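Local coordinates for uncharacterized protein (PDB 4XU6) that binds diacylglycerol in the membrane as a homotrimeric bacterial homolog of the Insig sterol-sensing proteins, at residues T32-D37 against S44-F49; A137-L142 against G146-H151. One frame throughout, in Å; residues are numbered along the deposited sequence.

Contact 1. Residues T32-D37 against S44-F49; sequences TVYHTD and SSPFWF. With BOG (octyl beta-D-glucopyranoside), chain C.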
loop_
_atom_site.group_PDB
_atom_site.type_symbol
_atom_site.label_atom_id
_atom_site.label_comp_id
_atom_site.label_asym_id
_atom_site.label_seq_id
_atom_site.Cartn_x
_atom_site.Cartn_y
_atom_site.Cartn_z
ATOM N N THR A 32 -0.363 -6.925 21.423
ATOM C CA THR A 32 -0.456 -6.406 22.783
ATOM C C THR A 32 -1.309 -7.347 23.614
ATOM O O THR A 32 -2.051 -8.177 23.064
ATOM C CB THR A 32 -1.111 -5.005 22.839
ATOM O OG1 THR A 32 -2.427 -5.054 22.255
ATOM C CG2 THR A 32 -0.260 -3.959 22.107
ATOM N N VAL A 33 -1.199 -7.213 24.935
ATOM C CA VAL A 33 -2.016 -7.979 25.882
ATOM C C VAL A 33 -2.398 -7.039 27.011
ATOM O O VAL A 33 -1.526 -6.377 27.565
ATOM C CB VAL A 33 -1.206 -9.129 26.533
ATOM C CG1 VAL A 33 -2.072 -9.890 27.552
ATOM C CG2 VAL A 33 -0.650 -10.077 25.492
ATOM N N TYR A 34 -3.679 -6.976 27.371
ATOM C CA TYR A 34 -4.087 -6.148 28.506
ATOM C C TYR A 34 -3.972 -6.889 29.846
ATOM O O TYR A 34 -4.158 -8.106 29.915
ATOM C CB TYR A 34 -5.509 -5.626 28.329
ATOM C CG TYR A 34 -5.621 -4.482 27.343
ATOM C CD1 TYR A 34 -5.269 -3.191 27.713
ATOM C CD2 TYR A 34 -6.092 -4.691 26.049
ATOM C CE1 TYR A 34 -5.365 -2.139 26.826
ATOM C CE2 TYR A 34 -6.195 -3.636 25.143
ATOM C CZ TYR A 34 -5.831 -2.360 25.545
ATOM O OH TYR A 34 -5.926 -1.294 24.677
ATOM N N HIS A 35 -3.653 -6.142 30.896
ATOM C CA HIS A 35 -3.580 -6.692 32.250
ATOM C C HIS A 35 -4.369 -5.802 33.201
ATOM O O HIS A 35 -3.841 -5.371 34.227
ATOM C CB HIS A 35 -2.126 -6.755 32.730
ATOM C CG HIS A 35 -1.228 -7.567 31.849
ATOM N ND1 HIS A 35 -1.363 -8.930 31.701
ATOM C CD2 HIS A 35 -0.176 -7.206 31.077
ATOM C CE1 HIS A 35 -0.438 -9.373 30.867
ATOM N NE2 HIS A 35 0.294 -8.347 30.473
ATOM N N THR A 36 -5.617 -5.505 32.853
ATOM C CA THR A 36 -6.448 -4.633 33.678
ATOM C C THR A 36 -7.903 -5.127 33.807
ATOM O O THR A 36 -8.845 -4.491 33.331
ATOM C CB THR A 36 -6.392 -3.169 33.187
ATOM O OG1 THR A 36 -7.301 -2.380 33.956
ATOM C CG2 THR A 36 -6.737 -3.068 31.684
ATOM N N ASP A 37 -8.075 -6.242 34.506
ATOM C CA ASP A 37 -9.350 -6.958 34.536
ATOM C C ASP A 37 -10.481 -6.207 35.254
ATOM O O ASP A 37 -11.663 -6.508 35.062
ATOM C CB ASP A 37 -9.155 -8.335 35.182
ATOM C CG ASP A 37 -8.214 -9.232 34.394
ATOM O OD1 ASP A 37 -7.889 -8.905 33.231
ATOM O OD2 ASP A 37 -7.805 -10.279 34.937
ATOM N N SER A 44 -12.475 -5.649 22.528
ATOM C CA SER A 44 -11.215 -6.141 23.095
ATOM C C SER A 44 -10.472 -5.112 23.949
ATOM O O SER A 44 -9.373 -5.389 24.434
ATOM C CB SER A 44 -10.275 -6.628 21.984
ATOM O OG SER A 44 -10.895 -7.606 21.168
ATOM N N SER A 45 -11.071 -3.937 24.139
ATOM C CA SER A 45 -10.378 -2.801 24.753
ATOM C C SER A 45 -11.025 -2.352 26.059
ATOM O O SER A 45 -12.249 -2.351 26.170
ATOM C CB SER A 45 -10.404 -1.590 23.807
ATOM O OG SER A 45 -9.885 -1.914 22.533
ATOM N N PRO A 46 -10.200 -1.920 27.026
ATOM C CA PRO A 46 -10.726 -1.215 28.199
ATOM C C PRO A 46 -11.533 -0.027 27.717
ATOM O O PRO A 46 -11.132 0.617 26.731
ATOM C CB PRO A 46 -9.465 -0.709 28.910
ATOM C CG PRO A 46 -8.354 -1.592 28.438
ATOM C CD PRO A 46 -8.729 -1.955 27.010
ATOM N N PHE A 47 -12.640 0.275 28.396
ATOM C CA PHE A 47 -13.565 1.287 27.896
ATOM C C PHE A 47 -12.898 2.650 27.691
ATOM O O PHE A 47 -13.344 3.430 26.852
ATOM C CB PHE A 47 -14.774 1.441 28.826
ATOM C CG PHE A 47 -14.501 2.292 30.024
ATOM C CD1 PHE A 47 -13.870 1.758 31.139
ATOM C CD2 PHE A 47 -14.851 3.643 30.027
ATOM C CE1 PHE A 47 -13.603 2.544 32.246
ATOM C CE2 PHE A 47 -14.585 4.440 31.126
ATOM C CZ PHE A 47 -13.963 3.894 32.236
ATOM N N TRP A 48 -11.845 2.931 28.458
ATOM C CA TRP A 48 -11.179 4.234 28.362
ATOM C C TRP A 48 -10.305 4.374 27.116
ATOM O O TRP A 48 -9.938 5.485 26.740
ATOM C CB TRP A 48 -10.353 4.552 29.620
ATOM C CG TRP A 48 -9.404 3.470 30.068
ATOM C CD1 TRP A 48 -9.577 2.610 31.126
ATOM C CD2 TRP A 48 -8.132 3.143 29.491
ATOM N NE1 TRP A 48 -8.490 1.771 31.231
ATOM C CE2 TRP A 48 -7.593 2.075 30.238
ATOM C CE3 TRP A 48 -7.398 3.642 28.407
ATOM C CZ2 TRP A 48 -6.355 1.502 29.937
ATOM C CZ3 TRP A 48 -6.170 3.072 28.114
ATOM C CH2 TRP A 48 -5.664 2.013 28.871
ATOM N N PHE A 49 -9.956 3.252 26.493
ATOM C CA PHE A 49 -9.111 3.301 25.298
ATOM C C PHE A 49 -9.752 4.065 24.125
ATOM O O PHE A 49 -9.163 5.041 23.624
ATOM C CB PHE A 49 -8.623 1.897 24.880
ATOM C CG PHE A 49 -7.819 1.909 23.610
ATOM C CD1 PHE A 49 -6.497 2.336 23.625
ATOM C CD2 PHE A 49 -8.391 1.541 22.397
ATOM C CE1 PHE A 49 -5.744 2.385 22.454
ATOM C CE2 PHE A 49 -7.647 1.588 21.220
ATOM C CZ PHE A 49 -6.318 2.003 21.252
HETATM C C1 BOG C . -8.814 3.115 35.722
HETATM O O1 BOG C . -10.008 3.749 35.270
HETATM C C2 BOG C . -9.110 2.266 36.954
HETATM O O2 BOG C . -9.674 3.087 37.984
HETATM C C3 BOG C . -7.817 1.627 37.428
HETATM O O3 BOG C . -8.044 0.845 38.603
HETATM C C4 BOG C . -7.285 0.750 36.307
HETATM O O4 BOG C . -6.045 0.155 36.706
HETATM C C5 BOG C . -7.063 1.595 35.054
HETATM O O5 BOG C . -8.245 2.317 34.676
HETATM C C6 BOG C . -6.593 0.725 33.888
HETATM O O6 BOG C . -7.708 0.052 33.298
HETATM C "C1'" BOG C . -9.727 4.955 34.571
HETATM C "C2'" BOG C . -11.038 5.505 34.026
HETATM C "C3'" BOG C . -10.887 6.980 33.689
HETATM C "C4'" BOG C . -12.111 7.503 32.947
HETATM C "C5'" BOG C . -11.672 8.423 31.815
HETATM C "C6'" BOG C . -10.628 7.705 30.966
HETATM C "C7'" BOG C . -9.916 8.627 29.984
HETATM C "C8'" BOG C . -10.843 9.704 29.463
#
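Tyr34 and Ser45 face each other with their CA atoms 8.1 Å apart, and Thr36 and Pro46 at 7.7 Å, a spacing too wide for backbone pairing, so side chains of segment 32-37 bridge the gap to segment 44-49. The main partners are Tyr34 and Pro46, which reach out from opposite directions. Pro46 lays its CD over one face of the Tyr34 ring, 3.4 Å from the centroid and 17° off the ring normal, a clear CH-pi contact. Proline suits the place: the CD methylene next to its nitrogen is polarised and presents its hydrogens to the pi cloud. With CG anti to its own carbonyl carbon (chi1 -76°), Tyr34 sends its ring across to the second segment, where OH lies above one face of Phe49, off toward the rim, 3.8 Å from CD1. The same hydroxyl is hydrogen-bonded to Asp23, which also binds Ser45 OG; one carboxylate of helix 5-29 thus ties both segments. Thr36 is a two-sided residue: its methyl CG2 packs 3.9 Å from Pro46 CG, while OG1, anti to the backbone N, hydrogen-bonds O6 of the octyl glucoside at 2.6 Å. Trp48 NE1 donates to this O6 from the indole edge, at 2.8 Å and 162°, so two side chains grip a single sugar hydroxyl. Pro46 CB, meanwhile, lies over one face of that indole. Phe47 CZ meets the detergent's alkyl tail. Phe49 N bonds back to Pro46 O, and the chain continues as helix 48-64, which spans the membrane. Strand 41-42, through Phe41, packs on both Thr36 and Pro46; Phe49 rests on helix 5-29 and touches the bound fatty acids, while strand 148-150 pairs with strand 32-34.

Contact 2. Residues A137-L142 against G146-H151; sequences AVEIAL and GVFAYH. With TDA (N-tridecanoic acid), chain E; TDA (N-tridecanoic acid), chain F.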
loop_
_atom_site.group_PDB
_atom_site.type_symbol
_atom_site.label_atom_id
_atom_site.label_comp_id
_atom_site.label_asym_id
_atom_site.label_seq_id
_atom_site.Cartn_x
_atom_site.Cartn_y
_atom_site.Cartn_z
ATOM N N ALA A 137 4.549 8.324 24.518
ATOM C CA ALA A 137 4.856 8.650 25.912
ATOM C C ALA A 137 3.770 8.131 26.861
ATOM O O ALA A 137 4.077 7.541 27.896
ATOM C CB ALA A 137 5.045 10.164 26.082
ATOM N N VAL A 138 2.508 8.367 26.510
ATOM C CA VAL A 138 1.382 7.842 27.278
ATOM C C VAL A 138 1.435 6.314 27.352
ATOM O O VAL A 138 1.253 5.731 28.420
ATOM C CB VAL A 138 0.030 8.300 26.697
ATOM C CG1 VAL A 138 -1.126 7.528 27.321
ATOM C CG2 VAL A 138 -0.159 9.808 26.895
ATOM N N GLU A 139 1.705 5.664 26.222
ATOM C CA GLU A 139 1.791 4.208 26.201
ATOM C C GLU A 139 2.931 3.683 27.064
ATOM O O GLU A 139 2.778 2.686 27.772
ATOM C CB GLU A 139 1.923 3.690 24.761
ATOM C CG GLU A 139 0.668 3.942 23.921
ATOM C CD GLU A 139 0.495 2.935 22.806
ATOM O OE1 GLU A 139 0.913 1.774 22.978
ATOM O OE2 GLU A 139 -0.060 3.314 21.758
ATOM N N ILE A 140 4.077 4.349 27.006
ATOM C CA ILE A 140 5.225 3.922 27.800
ATOM C C ILE A 140 4.893 3.981 29.299
ATOM O O ILE A 140 5.233 3.066 30.056
ATOM C CB ILE A 140 6.482 4.762 27.471
ATOM C CG1 ILE A 140 7.057 4.354 26.108
ATOM C CG2 ILE A 140 7.550 4.614 28.559
ATOM C CD1 ILE A 140 7.964 5.423 25.475
ATOM N N ALA A 141 4.213 5.046 29.715
ATOM C CA ALA A 141 3.791 5.180 31.110
ATOM C C ALA A 141 2.794 4.091 31.508
ATOM O O ALA A 141 2.895 3.519 32.592
ATOM C CB ALA A 141 3.188 6.557 31.359
ATOM N N LEU A 142 1.817 3.828 30.642
ATOM C CA LEU A 142 0.812 2.797 30.909
ATOM C C LEU A 142 1.432 1.407 31.014
ATOM O O LEU A 142 1.043 0.601 31.862
ATOM C CB LEU A 142 -0.298 2.827 29.845
ATOM C CG LEU A 142 -1.290 3.989 29.933
ATOM C CD1 LEU A 142 -2.152 4.062 28.691
ATOM C CD2 LEU A 142 -2.177 3.877 31.161
ATOM N N GLY A 146 1.957 -1.356 34.248
ATOM C CA GLY A 146 1.479 -2.728 34.174
ATOM C C GLY A 146 0.072 -2.868 33.612
ATOM O O GLY A 146 -0.556 -3.923 33.726
ATOM N N VAL A 147 -0.420 -1.806 32.985
ATOM C CA VAL A 147 -1.782 -1.782 32.452
ATOM C C VAL A 147 -1.939 -2.721 31.247
ATOM O O VAL A 147 -2.949 -3.427 31.113
ATOM C CB VAL A 147 -2.200 -0.341 32.072
ATOM C CG1 VAL A 147 -3.540 -0.332 31.358
ATOM C CG2 VAL A 147 -2.258 0.540 33.310
ATOM N N PHE A 148 -0.937 -2.715 30.371
ATOM C CA PHE A 148 -0.865 -3.665 29.269
ATOM C C PHE A 148 0.595 -3.857 28.896
ATOM O O PHE A 148 1.466 -3.188 29.448
ATOM C CB PHE A 148 -1.717 -3.209 28.066
ATOM C CG PHE A 148 -1.159 -2.014 27.305
ATOM C CD1 PHE A 148 -1.290 -0.729 27.811
ATOM C CD2 PHE A 148 -0.559 -2.184 26.058
ATOM C CE1 PHE A 148 -0.801 0.376 27.106
ATOM C CE2 PHE A 148 -0.065 -1.088 25.344
ATOM C CZ PHE A 148 -0.183 0.192 25.871
ATOM N N ALA A 149 0.877 -4.778 27.984
ATOM C CA ALA A 149 2.246 -4.959 27.525
ATOM C C ALA A 149 2.270 -5.256 26.034
ATOM O O ALA A 149 1.285 -5.749 25.482
ATOM C CB ALA A 149 2.930 -6.081 28.301
ATOM N N TYR A 150 3.399 -4.972 25.392
ATOM C CA TYR A 150 3.606 -5.381 24.007
ATOM C C TYR A 150 4.236 -6.765 23.953
ATOM O O TYR A 150 4.860 -7.214 24.916
ATOM C CB TYR A 150 4.470 -4.356 23.250
ATOM C CG TYR A 150 3.662 -3.196 22.716
ATOM C CD1 TYR A 150 3.312 -2.130 23.540
ATOM C CD2 TYR A 150 3.230 -3.174 21.390
ATOM C CE1 TYR A 150 2.548 -1.076 23.058
ATOM C CE2 TYR A 150 2.474 -2.127 20.901
ATOM C CZ TYR A 150 2.136 -1.079 21.735
ATOM O OH TYR A 150 1.372 -0.034 21.259
ATOM N N HIS A 151 4.033 -7.452 22.835
ATOM C CA HIS A 151 4.731 -8.699 22.559
ATOM C C HIS A 151 6.231 -8.430 22.678
ATOM O O HIS A 151 6.690 -7.346 22.325
ATOM C CB HIS A 151 4.391 -9.172 21.146
ATOM C CG HIS A 151 4.847 -10.565 20.846
ATOM N ND1 HIS A 151 6.109 -10.847 20.371
ATOM C CD2 HIS A 151 4.207 -11.753 20.952
ATOM C CE1 HIS A 151 6.229 -12.153 20.197
ATOM N NE2 HIS A 151 5.091 -12.724 20.546
HETATM O O21 TDA E . -1.016 0.649 19.500
HETATM O O22 TDA E . -1.923 0.811 21.637
HETATM C C21 TDA E . -1.857 1.295 20.506
HETATM C C22 TDA E . -2.689 2.494 20.154
HETATM C C23 TDA E . -2.233 3.128 18.836
HETATM C C24 TDA E . -3.184 4.242 18.400
HETATM C C25 TDA E . -2.670 4.952 17.146
HETATM C C26 TDA E . -3.617 6.053 16.676
HETATM C C27 TDA E . -4.887 5.403 16.147
HETATM C C28 TDA E . -5.877 6.420 15.626
HETATM C C29 TDA E . -7.175 5.717 15.265
HETATM C C30 TDA E . -8.130 6.749 14.693
HETATM C C31 TDA E . -7.607 7.252 13.356
HETATM C C32 TDA E . -8.636 8.143 12.672
HETATM C C33 TDA E . -7.968 9.086 11.680
HETATM C C21 TDA F . -3.091 3.232 25.155
HETATM C C22 TDA F . -3.093 4.741 25.265
HETATM C C23 TDA F . -3.425 5.402 23.936
HETATM C C24 TDA F . -3.288 6.918 24.061
HETATM C C25 TDA F . -3.556 7.626 22.740
HETATM C C26 TDA F . -3.029 9.060 22.757
HETATM C C27 TDA F . -3.548 9.815 23.974
HETATM C C28 TDA F . -2.880 11.175 24.102
HETATM C C29 TDA F . -3.938 12.266 24.170
HETATM C C30 TDA F . -4.843 12.063 25.379
HETATM C C31 TDA F . -6.144 12.834 25.193
HETATM C C32 TDA F . -5.868 14.265 24.740
HETATM C C33 TDA F . -7.092 15.150 24.942
#
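The rings of Phe148 and Tyr150 both turn an edge to Glu139 OE1, which lies near the plane of each. At Phe148 this oxygen meets CZ at 3.5 Å, where ring hydrogens carry slight positive charge; Leu142 CB approaches CE1 of the same ring obliquely, 3.7 Å away. Tyr150 brings its hydroxyl instead, donating to OE1 over a short 2.5 Å. The bond uses the syn lone pair, and carboxylate and phenol planes lie only 14° apart, an almost flat arrangement although the two side chains cross at about a right angle. Glu139 reaches this position through a chain extended beyond CG, long enough to carry its acid from the helix to the strand. Its OE2 is hydrogen-bonded to Tyr168 of helix 164-184, so both oxygens of a buried acid have phenol partners. The carboxyl end of one tridecanoic acid sits beside them, its O21 3.0 Å from Tyr150 OH. This is the polar end of the lipid pocket, and Tyr150 is also a diacylglycerol-binding residue. Helix 122-144 ends here in a Schellman motif: Gly146 takes the positive phi that glycine accepts readily, and Val147 N donates to Leu142 O at 3.0 Å and 156°. The chain then leaves as strand 148-150, running at 112° to the helix segment. Val147, short and apolar, sets CG2 against Leu142 CD2 at 4.0 Å, with Trp48 of helix 48-64 touching both residues. The other branch of Leu142, CD1, packs against C22 of the second tridecanoic acid, whose chain also runs past Val138 CG1.

How the contacts relate
Contact 1 closes before contact 2 opens along the chain, yet their centres lie only 11 Å apart on the same side of the chain's centre. What joins them is the small antiparallel sheet of strands 32-34 and 148-150, one strand from each contact. Probable backbone hydrogen bonds, His35 N to Val147 O at 2.8 Å and Ala149 N to Val33 O at 2.9 Å, hold the strands together. Helix 48-64 is shared as well: segment 44-49 runs into it, and its Trp48 packs on Leu142 and Val147 of contact 2. Segments far apart in sequence are thereby gathered at one end of the helical bundle, contact 1 supplying Phe49 to the lipid pockets and contact 2 four residues.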